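PDB 3PG1: mitogen-activated protein kinase, putative (Map kinase-like protein) from Leishmania major, which probably binds ATP and transfers its terminal phosphate to serine or threonine residues of protein substrates. Local coordinates for residues A[250-255]-A[273-278]; A[245-250]-A[301-306]; A[7-12]-A[27-32]; A[36-41]-A[48-53]; A[147-152]-A[331-336]. One frame throughout, in Å; residues are numbered along the deposited sequence. Where two conformers were deposited one is given.

Contact 1: residues A[250-255]-A[273-278]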
# COMPACT_ATOMS: atom_id res chain seq x y z
N VAL A 250 7.30 17.42 15.77
CA VAL A 250 6.46 16.88 16.84
C VAL A 250 6.91 17.15 18.30
O VAL A 250 6.13 17.00 19.23
CB VAL A 250 6.00 15.43 16.60
CG1 VAL A 250 5.42 15.24 15.19
CG2 VAL A 250 7.15 14.44 16.86
N GLY A 251 8.13 17.52 18.49
CA GLY A 251 8.64 17.74 19.83
C GLY A 251 9.25 16.47 20.38
O GLY A 251 8.92 15.35 19.94
N THR A 252 10.16 16.64 21.31
CA THR A 252 10.92 15.56 21.93
C THR A 252 9.98 14.57 22.65
O THR A 252 9.29 14.98 23.58
CB THR A 252 11.99 16.17 22.85
OG1 THR A 252 12.85 17.01 22.08
CG2 THR A 252 12.81 15.11 23.59
N PRO A 253 9.96 13.28 22.27
CA PRO A 253 9.12 12.33 23.01
C PRO A 253 9.76 11.95 24.34
O PRO A 253 10.97 12.11 24.49
CB PRO A 253 9.09 11.11 22.07
CG PRO A 253 10.42 11.16 21.39
CD PRO A 253 10.69 12.62 21.17
N LYS A 254 8.97 11.44 25.32
CA LYS A 254 9.53 11.00 26.60
C LYS A 254 10.43 9.80 26.32
O LYS A 254 10.06 8.95 25.49
CB LYS A 254 8.41 10.58 27.56
CG LYS A 254 7.95 11.66 28.53
CD LYS A 254 7.73 11.10 29.96
CE LYS A 254 6.63 10.05 30.09
NZ LYS A 254 6.47 9.58 31.49
N ILE A 255 11.61 9.72 26.98
CA ILE A 255 12.54 8.59 26.77
C ILE A 255 11.86 7.25 27.07
O ILE A 255 12.11 6.26 26.36
CB ILE A 255 13.92 8.75 27.51
CG1 ILE A 255 14.88 7.53 27.28
CG2 ILE A 255 13.75 8.99 29.01
CD1 ILE A 255 15.23 7.12 25.72
N SER A 273 21.80 10.19 22.62
CA SER A 273 21.08 11.26 21.94
C SER A 273 20.48 12.23 22.95
O SER A 273 19.62 11.85 23.76
CB SER A 273 20.00 10.73 20.99
OG SER A 273 20.56 10.22 19.79
N LEU A 274 20.99 13.47 22.92
CA LEU A 274 20.51 14.57 23.76
C LEU A 274 19.38 15.24 22.95
O LEU A 274 19.56 15.52 21.76
CB LEU A 274 21.64 15.56 24.05
N SER A 275 18.20 15.40 23.56
CA SER A 275 17.05 16.00 22.89
C SER A 275 16.16 16.76 23.87
O SER A 275 15.61 16.17 24.80
CB SER A 275 16.25 14.93 22.13
OG SER A 275 15.29 15.49 21.24
N ASN A 276 16.07 18.08 23.68
CA ASN A 276 15.27 19.00 24.50
C ASN A 276 14.75 20.06 23.53
O ASN A 276 15.17 21.22 23.55
CB ASN A 276 16.12 19.62 25.63
CG ASN A 276 15.32 20.19 26.79
OD1 ASN A 276 14.21 20.71 26.64
ND2 ASN A 276 15.91 20.13 27.98
N VAL A 277 13.87 19.61 22.62
CA VAL A 277 13.32 20.41 21.54
C VAL A 277 11.80 20.58 21.70
O VAL A 277 11.09 19.59 21.85
CB VAL A 277 13.78 19.78 20.18
CG1 VAL A 277 12.84 20.10 19.03
CG2 VAL A 277 15.21 20.17 19.84
N PRO A 278 11.29 21.84 21.66
CA PRO A 278 9.84 22.04 21.76
C PRO A 278 9.14 21.72 20.44
O PRO A 278 9.76 21.79 19.37
CB PRO A 278 9.72 23.52 22.12
CG PRO A 278 10.93 24.15 21.54
CD PRO A 278 12.01 23.13 21.48
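Where Thr252 meets Val277 the flat groups are peptide units, which meet N-H to carbonyl oxygen near the carbonyl plane and not face on. The N-H of Thr252 comes at the carbonyl of Val277 tilted by 16° from its plane; Thr252 N lies 3.1 Å from Val277 O. The return bond uses a side chain: Val277 N donates to Thr252 OG1 over 2.8 Å. Thr252 thus gives its backbone N-H to Val277 and takes the N-H of the same residue on its hydroxyl. This double hold is possible because OG1 is turned beside its own backbone N and anti to the carbonyl carbon (chi1 -59°). The hydroxyl has another partner in Ser275, with Thr252 OG1 and Ser275 OG hydrogen-bonded at 3.0 Å. The other branch of the threonine, Thr252 CG2, lies against Ser275, 3.2 Å from Ser275 O, a tight fit. Threonine suits the place because its two branches do different work, one polar and one apolar. Just before it, Gly251 leaves the helix with positive phi (91°), where a CB would press on the carbonyl oxygen of the preceding residue. Gly251 CA lies 3.7 Å from Val277 O, but the reason for glycine is its own backbone. The contact is at the surface. Residues 251-254 link helix 239-250 to helix 255-260, and residues 273-278 lie in the loop between helices 264-269 and 282-285. Thr252, Pro253 and Ser275 also pack on Val247 of helix 239-250. Helices 255-260 and 264-269, consistent with the MAP kinase insert, are therefore bracketed by this contact.

Contact 2: residues A[245-250]-A[301-306]; sequences KIVEVV and LEFNPQ
Leu301, the first residue to leave the preceding helix, meets Val250 mainly through its carbonyl: Val250 CG1 lies 3.2 Å from Leu301 O, while Leu301 CB is more distant. The leucine side chain continues toward Trp218, Cys222 and Trp282, so a large aliphatic group suits it. Glu302 turns its CB away from the helix, and its backbone O accepts a hydrogen bond from Arg308 NE. Phe303 supplies most of the contact. Its CG is anti to the backbone N (chi1 -171°), and the ring meets three side chains of helix 245-250. Ile246 CG2 comes to the edge, 3.9 Å from Phe303 CD1, and Val250 CG2 also lies near the ring plane, 4.1 Å from Phe303 CB. Both side chains cross the phenylalanine at about a right angle. Val247 CG2 approaches Phe303 CE1 to 4.0 Å. Ile246 and Val247, with Val250 a turn further on, offer branched methyls to the ring, two of them at its edge. Asn304 then forms an Asx turn, its OD1 accepting from Gln306 N, while Asn304 ND2 donates to Gln306 OE1 at 3.0 Å, nearly in the amide plane. A Phe-Asn-Pro sequence followed by Arg308 matches protein kinase subdomain XI, where the loop after helix 291-300 packs on helix 239-250.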
# COMPACT_ATOMS: atom_id res chain seq x y z
N LYS A 245 14.34 15.25 12.00
CA LYS A 245 13.32 15.98 11.23
C LYS A 245 11.93 15.79 11.82
O LYS A 245 11.14 16.74 11.84
CB LYS A 245 13.35 15.53 9.76
CG LYS A 245 14.52 16.25 9.04
CD LYS A 245 14.83 15.65 7.69
CE LYS A 245 16.11 16.21 7.13
NZ LYS A 245 17.31 15.60 7.78
N ILE A 246 11.64 14.59 12.33
CA ILE A 246 10.34 14.30 12.91
C ILE A 246 10.18 15.07 14.23
O ILE A 246 9.16 15.73 14.45
CB ILE A 246 10.18 12.75 13.12
CG1 ILE A 246 10.04 12.01 11.77
CG2 ILE A 246 8.99 12.46 14.08
CD1 ILE A 246 10.04 10.36 11.88
N VAL A 247 11.17 14.91 15.13
CA VAL A 247 11.19 15.53 16.46
C VAL A 247 11.16 17.08 16.40
O VAL A 247 10.46 17.69 17.19
CB VAL A 247 12.33 14.94 17.33
CG1 VAL A 247 12.65 15.82 18.54
CG2 VAL A 247 11.99 13.52 17.77
N GLU A 248 11.82 17.67 15.40
CA GLU A 248 11.80 19.11 15.14
C GLU A 248 10.36 19.59 14.97
O GLU A 248 10.05 20.70 15.37
CB GLU A 248 12.55 19.45 13.86
CG GLU A 248 14.04 19.61 14.02
CD GLU A 248 14.77 20.03 12.75
OE1 GLU A 248 14.12 20.14 11.68
OE2 GLU A 248 16.01 20.19 12.82
N VAL A 249 9.49 18.77 14.38
CA VAL A 249 8.09 19.12 14.17
C VAL A 249 7.25 18.72 15.39
O VAL A 249 6.60 19.59 15.97
CB VAL A 249 7.54 18.51 12.83
CG1 VAL A 249 6.01 18.49 12.80
CG2 VAL A 249 8.10 19.26 11.62
N VAL A 250 7.30 17.42 15.77
CA VAL A 250 6.46 16.88 16.84
C VAL A 250 6.91 17.15 18.30
O VAL A 250 6.13 17.00 19.23
CB VAL A 250 6.00 15.43 16.60
CG1 VAL A 250 5.42 15.24 15.19
CG2 VAL A 250 7.15 14.44 16.86
N LEU A 301 0.03 12.48 13.46
CA LEU A 301 1.50 12.46 13.56
C LEU A 301 1.97 12.48 15.00
O LEU A 301 2.92 13.19 15.34
CB LEU A 301 2.12 13.60 12.72
CG LEU A 301 1.86 13.51 11.18
CD1 LEU A 301 2.40 14.73 10.48
CD2 LEU A 301 2.47 12.23 10.57
N GLU A 302 1.32 11.66 15.87
CA GLU A 302 1.79 11.49 17.24
C GLU A 302 2.97 10.55 17.16
O GLU A 302 2.84 9.48 16.57
CB GLU A 302 0.71 10.86 18.17
CG GLU A 302 -0.23 11.91 18.71
CD GLU A 302 0.32 12.80 19.81
OE1 GLU A 302 1.42 12.52 20.36
OE2 GLU A 302 -0.40 13.75 20.17
N PHE A 303 4.08 10.92 17.77
CA PHE A 303 5.31 10.10 17.75
C PHE A 303 5.02 8.72 18.34
O PHE A 303 5.41 7.69 17.78
CB PHE A 303 6.40 10.80 18.59
CG PHE A 303 7.76 10.17 18.46
CD1 PHE A 303 8.69 10.66 17.54
CD2 PHE A 303 8.11 9.06 19.22
CE1 PHE A 303 9.96 10.07 17.42
CE2 PHE A 303 9.38 8.45 19.09
CZ PHE A 303 10.30 8.99 18.21
N ASN A 304 4.31 8.69 19.45
CA ASN A 304 4.01 7.43 20.12
C ASN A 304 2.69 6.85 19.58
O ASN A 304 1.65 7.48 19.76
CB ASN A 304 3.93 7.67 21.65
CG ASN A 304 3.57 6.45 22.47
OD1 ASN A 304 3.32 5.39 21.92
ND2 ASN A 304 3.61 6.55 23.82
N PRO A 305 2.70 5.61 18.97
CA PRO A 305 1.44 5.01 18.47
C PRO A 305 0.34 4.81 19.52
O PRO A 305 -0.84 4.84 19.17
CB PRO A 305 1.89 3.65 17.92
CG PRO A 305 3.13 3.38 18.63
CD PRO A 305 3.83 4.70 18.73
N GLN A 306 0.71 4.67 20.81
CA GLN A 306 -0.30 4.51 21.87
C GLN A 306 -1.23 5.75 21.95
O GLN A 306 -2.32 5.60 22.44
CB GLN A 306 0.37 4.37 23.25
CG GLN A 306 1.33 3.18 23.27
CD GLN A 306 2.15 3.07 24.50
OE1 GLN A 306 2.63 4.06 25.08
NE2 GLN A 306 2.41 1.83 24.89

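Contact 3: residues A[7-12]-A[27-32]; sequences EAAMRD and QRFISS
Met10 and Phe29 are set against each other through different parts: the methionine tip lies over the backbone of the strand, and the phenylalanine ring reaches back beside the helix to Ala9. In Met10, CG is anti to the backbone N (chi1 -177°), and the chain then bends at both chi2 and chi3. The sulphur ends up against the peptide joining Arg28 to Phe29, with Met10 SD 3.4 Å from Arg28 C and 3.5 Å from Phe29 N. The terminal methyl rests on the same peptide, Met10 CE being 3.7 Å from Phe29 N, and touches the aromatic side chain only at its base, 4.3 Å from Phe29 CB. Methionine suits this place because a flexible, weakly polar chain can follow an uneven backbone. Phe29 has CG anti to its own backbone N, and its ring presents an edge to the helix: Ala9 CB lies near the ring plane, 3.8 Å from Phe29 CE1. A small alanine there lets the ring come close to the helix. The strand's own Ser31 N lies over one ring face, offset toward the rim, and Ser32 CB is at the edge. No hydrogen bond crosses the contact. Helix 7-19 lies across strand 25-33; the axes of the two short segments approach to 8.3 Å, with 126° between their N-to-C directions. Two classic beta bulges, Gln27-Arg28 opposite Ala40 and Ile30-Ser31 opposite Val38, shape this strand, one of the two edge strands of the five-stranded sheet. Ala9 also touches Ala37 on the adjoining strand 36-42, so the N-terminal helix covers part of this sheet.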
# COMPACT_ATOMS: atom_id res chain seq x y z
N GLU A 7 10.18 -6.89 -25.20
CA GLU A 7 9.45 -7.22 -26.43
C GLU A 7 9.03 -8.71 -26.47
O GLU A 7 8.07 -9.06 -27.16
CB GLU A 7 10.30 -6.87 -27.67
N ALA A 8 9.77 -9.56 -25.73
CA ALA A 8 9.51 -11.00 -25.62
C ALA A 8 8.35 -11.26 -24.65
O ALA A 8 7.54 -12.17 -24.91
CB ALA A 8 10.76 -11.72 -25.13
N ALA A 9 8.26 -10.47 -23.55
CA ALA A 9 7.21 -10.57 -22.54
C ALA A 9 5.82 -10.36 -23.16
O ALA A 9 4.91 -11.15 -22.92
CB ALA A 9 7.45 -9.56 -21.43
N MET A 10 5.68 -9.32 -24.00
CA MET A 10 4.46 -8.97 -24.73
C MET A 10 4.07 -10.08 -25.72
O MET A 10 2.91 -10.51 -25.73
CB MET A 10 4.67 -7.63 -25.46
CG MET A 10 3.45 -7.14 -26.17
SD MET A 10 3.01 -5.46 -25.69
CE MET A 10 4.17 -4.53 -26.71
N ARG A 11 5.05 -10.57 -26.52
CA ARG A 11 4.88 -11.64 -27.50
C ARG A 11 4.43 -12.94 -26.82
O ARG A 11 3.47 -13.57 -27.29
CB ARG A 11 6.18 -11.81 -28.31
CG ARG A 11 6.20 -12.95 -29.34
CD ARG A 11 7.41 -12.89 -30.28
NE ARG A 11 8.69 -12.80 -29.57
CZ ARG A 11 9.48 -11.72 -29.59
NH1 ARG A 11 9.14 -10.65 -30.30
NH2 ARG A 11 10.61 -11.72 -28.91
N ASP A 12 5.07 -13.31 -25.68
CA ASP A 12 4.72 -14.51 -24.89
C ASP A 12 3.27 -14.41 -24.37
O ASP A 12 2.49 -15.36 -24.56
CB ASP A 12 5.70 -14.73 -23.72
CG ASP A 12 7.07 -15.31 -24.08
OD1 ASP A 12 7.21 -15.86 -25.20
OD2 ASP A 12 7.99 -15.25 -23.23
N GLN A 27 -1.93 -4.32 -25.54
CA GLN A 27 -1.57 -3.13 -26.30
C GLN A 27 -0.10 -2.75 -26.21
O GLN A 27 0.54 -2.54 -27.24
CB GLN A 27 -2.46 -1.94 -25.92
CG GLN A 27 -3.89 -2.01 -26.45
CD GLN A 27 -4.68 -0.76 -26.15
OE1 GLN A 27 -4.71 -0.26 -25.02
NE2 GLN A 27 -5.35 -0.23 -27.17
N ARG A 28 0.44 -2.62 -24.98
CA ARG A 28 1.83 -2.21 -24.77
C ARG A 28 2.48 -2.84 -23.55
O ARG A 28 1.79 -3.35 -22.66
CB ARG A 28 1.93 -0.66 -24.73
CG ARG A 28 1.34 -0.05 -23.47
CD ARG A 28 1.00 1.42 -23.62
NE ARG A 28 -0.04 1.80 -22.66
CZ ARG A 28 0.20 2.22 -21.42
NH1 ARG A 28 1.44 2.32 -20.97
NH2 ARG A 28 -0.81 2.54 -20.62
N PHE A 29 3.81 -2.80 -23.51
CA PHE A 29 4.60 -3.31 -22.40
C PHE A 29 4.66 -2.22 -21.33
O PHE A 29 4.90 -1.05 -21.64
CB PHE A 29 6.01 -3.69 -22.89
CG PHE A 29 6.94 -4.18 -21.81
CD1 PHE A 29 6.93 -5.51 -21.41
CD2 PHE A 29 7.85 -3.31 -21.21
CE1 PHE A 29 7.79 -5.96 -20.41
CE2 PHE A 29 8.71 -3.76 -20.21
CZ PHE A 29 8.69 -5.09 -19.83
N ILE A 30 4.41 -2.61 -20.06
CA ILE A 30 4.43 -1.68 -18.94
C ILE A 30 5.73 -1.76 -18.15
O ILE A 30 6.52 -0.81 -18.20
CB ILE A 30 3.17 -1.82 -18.04
N SER A 31 5.98 -2.89 -17.46
CA SER A 31 7.18 -3.09 -16.63
C SER A 31 7.61 -4.56 -16.54
O SER A 31 6.81 -5.46 -16.79
CB SER A 31 6.93 -2.55 -15.22
OG SER A 31 5.74 -3.09 -14.66
N SER A 32 8.89 -4.79 -16.17
CA SER A 32 9.47 -6.13 -16.00
C SER A 32 10.48 -6.17 -14.86
O SER A 32 11.29 -5.25 -14.70
CB SER A 32 10.14 -6.62 -17.28

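Contact 4: residues A[36-41]-A[48-53]; sequences GAVCAG and PVAIKR
Gly36 meets Arg53 by a CA-H...O contact, Gly36 CA to Arg53 O 3.3 Å; lacking CB, it accommodates the extended chain of Lys52. Ala37 pairs with Arg53 through two backbone hydrogen bonds, of which Arg53 N to Ala37 O measures 2.9 Å. Val38 stands in a non-hydrogen-bonded pair with Lys52. Val38 CG1, anti to the backbone N (chi1 -169°), lies 4.0 Å from Ala50 CB, while CG2 borders Lys52 CG. Cys39 and Ile51 form the next hydrogen-bonded pair, with Ile51 N to Cys39 O short, at 2.7 Å, and Cys39 packs beyond on Leu13 and Phe29. Ala40 faces Ala50, both small and close to Leu115. Gly41 exchanges two bonds with Val49 and, bearing no side chain, accommodates Ile51 CD1, 4.3 Å from Gly41 CA. The hairpin continues the glycine-rich loop of protein kinases into the Val-Ala-Ile-Lys strand; in relatives that lysine pairs with a helix C glutamate, and here Lys52 has a long, weak ion pair with Glu79. Arg53 forms a salt bridge with Glu16. Six neutral backbone bonds thus fix the register, leaving the charged ends of Lys52 and Arg53 to turn to partners outside the hairpin, firmly in Arg53 and weakly in Lys52.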
# COMPACT_ATOMS: atom_id res chain seq x y z
N GLY A 36 7.76 -11.61 -12.28
CA GLY A 36 6.67 -11.28 -13.19
C GLY A 36 6.87 -10.08 -14.09
O GLY A 36 7.67 -9.19 -13.79
N ALA A 37 6.12 -10.05 -15.19
CA ALA A 37 6.12 -8.97 -16.18
C ALA A 37 4.71 -8.41 -16.28
O ALA A 37 3.74 -9.16 -16.19
CB ALA A 37 6.58 -9.50 -17.53
N VAL A 38 4.59 -7.08 -16.45
CA VAL A 38 3.30 -6.41 -16.55
C VAL A 38 3.14 -5.76 -17.93
O VAL A 38 4.05 -5.09 -18.41
CB VAL A 38 3.06 -5.38 -15.40
CG1 VAL A 38 1.62 -4.89 -15.38
CG2 VAL A 38 3.44 -5.97 -14.04
N CYS A 39 1.97 -5.97 -18.56
CA CYS A 39 1.60 -5.38 -19.84
C CYS A 39 0.29 -4.64 -19.72
O CYS A 39 -0.63 -5.12 -19.04
CB CYS A 39 1.54 -6.44 -20.93
SG CYS A 39 3.15 -6.89 -21.63
N ALA A 40 0.18 -3.49 -20.38
CA ALA A 40 -1.06 -2.73 -20.40
C ALA A 40 -1.90 -3.23 -21.59
O ALA A 40 -1.43 -3.23 -22.74
CB ALA A 40 -0.78 -1.25 -20.52
N GLY A 41 -3.09 -3.72 -21.29
CA GLY A 41 -4.03 -4.24 -22.26
C GLY A 41 -5.41 -3.62 -22.11
O GLY A 41 -5.56 -2.61 -21.41
N PRO A 48 -9.28 -0.21 -19.65
CA PRO A 48 -7.84 -0.54 -19.57
C PRO A 48 -7.47 -1.41 -18.37
O PRO A 48 -7.93 -1.16 -17.24
CB PRO A 48 -7.16 0.84 -19.49
CG PRO A 48 -8.20 1.82 -19.99
CD PRO A 48 -9.50 1.24 -19.53
N VAL A 49 -6.65 -2.44 -18.64
CA VAL A 49 -6.19 -3.40 -17.63
C VAL A 49 -4.68 -3.56 -17.64
O VAL A 49 -4.02 -3.30 -18.65
CB VAL A 49 -6.91 -4.78 -17.69
CG1 VAL A 49 -8.39 -4.68 -17.30
CG2 VAL A 49 -6.75 -5.46 -19.05
N ALA A 50 -4.14 -3.97 -16.48
CA ALA A 50 -2.74 -4.29 -16.30
C ALA A 50 -2.73 -5.82 -16.21
O ALA A 50 -3.44 -6.41 -15.39
CB ALA A 50 -2.22 -3.66 -15.01
N ILE A 51 -1.98 -6.47 -17.10
CA ILE A 51 -1.92 -7.93 -17.10
C ILE A 51 -0.54 -8.42 -16.69
O ILE A 51 0.44 -8.28 -17.45
CB ILE A 51 -2.44 -8.58 -18.41
CG1 ILE A 51 -3.88 -8.09 -18.75
CG2 ILE A 51 -2.37 -10.11 -18.31
CD1 ILE A 51 -4.23 -8.08 -20.26
N LYS A 52 -0.47 -8.99 -15.47
CA LYS A 52 0.75 -9.54 -14.90
C LYS A 52 0.83 -11.03 -15.20
O LYS A 52 -0.14 -11.77 -15.00
CB LYS A 52 0.81 -9.29 -13.38
CG LYS A 52 2.17 -9.61 -12.75
CD LYS A 52 2.15 -9.34 -11.25
CE LYS A 52 3.29 -9.99 -10.51
NZ LYS A 52 3.19 -9.77 -9.04
N ARG A 53 1.99 -11.46 -15.70
CA ARG A 53 2.30 -12.85 -16.07
C ARG A 53 3.42 -13.35 -15.15
O ARG A 53 4.53 -12.84 -15.21
CB ARG A 53 2.71 -12.90 -17.56
CG ARG A 53 2.98 -14.29 -18.13
CD ARG A 53 3.73 -14.13 -19.44
NE ARG A 53 4.12 -15.40 -20.05
CZ ARG A 53 5.35 -15.90 -20.03
NH1 ARG A 53 6.32 -15.27 -19.38
NH2 ARG A 53 5.61 -17.05 -20.65

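Contact 5: residues A[147-152]-A[331-336]; sequences LHVLHE and EGLSER
Leu333 reaches the helix 147-152 with its two methyls, meeting both Val149 and Glu152. From CB, which points neither at the helix nor away from it, the chain leads to CG, set anti to the carbonyl carbon (chi1 -68°), and there it divides. CD1 goes to the aliphatic part of Glu152, with Leu333 CD1 4.1 Å from Glu152 CG. Leu333 CD2 lies 3.9 Å from Val149 CG2 and 4.0 Å from Val149 CA; it also touches Glu152 CB, and approaches His148 only loosely. Leucine suits the position because its forked end can touch two residues one turn apart. Residues 331-336 belong to the stretch leading to the C-terminal helix 346-360, consistent with the MAP kinase C-terminal extension, which runs from the C-terminal lobe along the back of the kinase toward the N-terminal lobe; helix 133-152 corresponds to helix E of the C-terminal lobe. Glu152 bends at chi2, and Glu152 CG lies 3.5 Å above the His148 ring, offset toward the rim. Just after the leucine, a single water joins the backbones: it donates to Val149 O at 2.7 Å and accepts from Ser334 N at 2.9 Å. Ser334 OG bonds to His85 O, and His148 ND1 to Thr311 OG1.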
# COMPACT_ATOMS: atom_id res chain seq x y z
N LEU A 147 -7.72 2.39 4.28
CA LEU A 147 -6.97 1.87 5.45
C LEU A 147 -7.90 1.24 6.48
O LEU A 147 -7.62 0.15 6.96
CB LEU A 147 -6.19 2.99 6.10
CG LEU A 147 -4.99 3.57 5.34
CD1 LEU A 147 -4.36 4.71 6.16
CD2 LEU A 147 -3.98 2.48 5.01
N HIS A 148 -9.06 1.88 6.75
CA HIS A 148 -10.04 1.35 7.71
C HIS A 148 -10.45 -0.08 7.27
O HIS A 148 -10.52 -0.96 8.10
CB HIS A 148 -11.31 2.25 7.76
CG HIS A 148 -12.28 1.81 8.84
ND1 HIS A 148 -11.99 1.98 10.19
CD2 HIS A 148 -13.53 1.28 8.73
CE1 HIS A 148 -13.02 1.45 10.86
NE2 HIS A 148 -13.99 1.08 10.01
N VAL A 149 -10.73 -0.28 5.98
CA VAL A 149 -11.16 -1.57 5.42
C VAL A 149 -10.03 -2.61 5.61
O VAL A 149 -10.29 -3.72 6.09
CB VAL A 149 -11.65 -1.43 3.93
CG1 VAL A 149 -11.98 -2.81 3.33
CG2 VAL A 149 -12.87 -0.52 3.86
N LEU A 150 -8.80 -2.24 5.29
CA LEU A 150 -7.69 -3.16 5.50
C LEU A 150 -7.58 -3.52 7.00
O LEU A 150 -7.61 -4.69 7.36
CB LEU A 150 -6.36 -2.51 5.03
CG LEU A 150 -6.18 -2.25 3.53
CD1 LEU A 150 -4.84 -1.51 3.29
CD2 LEU A 150 -6.27 -3.54 2.70
N HIS A 151 -7.59 -2.50 7.87
CA HIS A 151 -7.42 -2.67 9.33
C HIS A 151 -8.53 -3.49 9.95
O HIS A 151 -8.25 -4.33 10.83
CB HIS A 151 -7.30 -1.31 10.02
CG HIS A 151 -6.06 -0.54 9.64
ND1 HIS A 151 -5.89 0.78 10.04
CD2 HIS A 151 -5.00 -0.91 8.87
CE1 HIS A 151 -4.74 1.17 9.50
NE2 HIS A 151 -4.20 0.19 8.74
N GLU A 152 -9.77 -3.34 9.43
CA GLU A 152 -10.92 -4.12 9.93
C GLU A 152 -10.74 -5.62 9.61
O GLU A 152 -11.24 -6.47 10.36
CB GLU A 152 -12.28 -3.56 9.43
CG GLU A 152 -12.63 -2.20 10.03
CD GLU A 152 -12.83 -2.25 11.53
OE1 GLU A 152 -13.76 -2.97 11.95
OE2 GLU A 152 -11.97 -1.76 12.29
N GLU A 331 -19.81 -0.62 5.56
CA GLU A 331 -20.18 -1.17 4.23
C GLU A 331 -19.01 -1.71 3.46
O GLU A 331 -17.97 -1.07 3.41
CB GLU A 331 -20.93 -0.13 3.37
CG GLU A 331 -22.39 0.00 3.69
CD GLU A 331 -23.20 -1.27 3.49
OE1 GLU A 331 -23.67 -1.82 4.50
OE2 GLU A 331 -23.30 -1.75 2.34
N GLY A 332 -19.20 -2.89 2.86
CA GLY A 332 -18.17 -3.55 2.05
C GLY A 332 -16.96 -4.05 2.80
O GLY A 332 -15.87 -4.20 2.23
N LEU A 333 -17.09 -4.23 4.10
CA LEU A 333 -15.93 -4.74 4.85
C LEU A 333 -15.78 -6.22 4.56
O LEU A 333 -16.75 -6.89 4.30
CB LEU A 333 -16.13 -4.58 6.36
CG LEU A 333 -16.16 -3.16 6.92
CD1 LEU A 333 -16.28 -3.20 8.44
CD2 LEU A 333 -14.92 -2.39 6.53
N SER A 334 -14.57 -6.72 4.70
CA SER A 334 -14.25 -8.12 4.63
C SER A 334 -13.98 -8.58 6.08
O SER A 334 -13.58 -7.78 6.94
CB SER A 334 -12.95 -8.32 3.85
OG SER A 334 -13.26 -8.26 2.47
N GLU A 335 -14.16 -9.88 6.30
CA GLU A 335 -13.87 -10.57 7.56
C GLU A 335 -12.35 -10.60 7.75
O GLU A 335 -11.60 -10.27 6.84
CB GLU A 335 -14.41 -12.02 7.51
CG GLU A 335 -15.90 -12.17 7.26
CD GLU A 335 -16.42 -13.56 6.96
OE1 GLU A 335 -15.65 -14.39 6.41
OE2 GLU A 335 -17.62 -13.82 7.21
N ARG A 336 -11.87 -11.02 8.94
CA ARG A 336 -10.46 -11.14 9.21
C ARG A 336 -9.74 -12.03 8.21
O ARG A 336 -10.21 -13.13 7.91
CB ARG A 336 -10.27 -11.54 10.68
CG ARG A 336 -8.84 -11.80 11.13
CD ARG A 336 -8.81 -11.91 12.63
NE ARG A 336 -8.96 -10.59 13.26
CZ ARG A 336 -7.95 -9.75 13.50
NH1 ARG A 336 -6.71 -10.08 13.17
NH2 ARG A 336 -8.19 -8.57 14.04
O HOH W 1 -12.54 -5.28 6.13

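Starting from the N terminus, contact 3 closes a short loop, bringing helix 7-19 onto strand 25-33. Contact 4 follows in series as the hairpin of strands 36-42 and 48-54; both reach the same sheet, in which strands 25-33 and 36-42 are neighbours, joined by probable hydrogen bonds from Val38 N to Ser31 O and from Ala40 N to Arg28 O. Contact 5 then joins helix 133-152 to the C-terminal extension. Within its loop lies contact 2, and within that contact 1; these two share Val250 and hold the loops after helices 239-250, 264-269 and 291-300 around the end of helix 239-250, on the opposite side of the chain's centre from contacts 3 and 4.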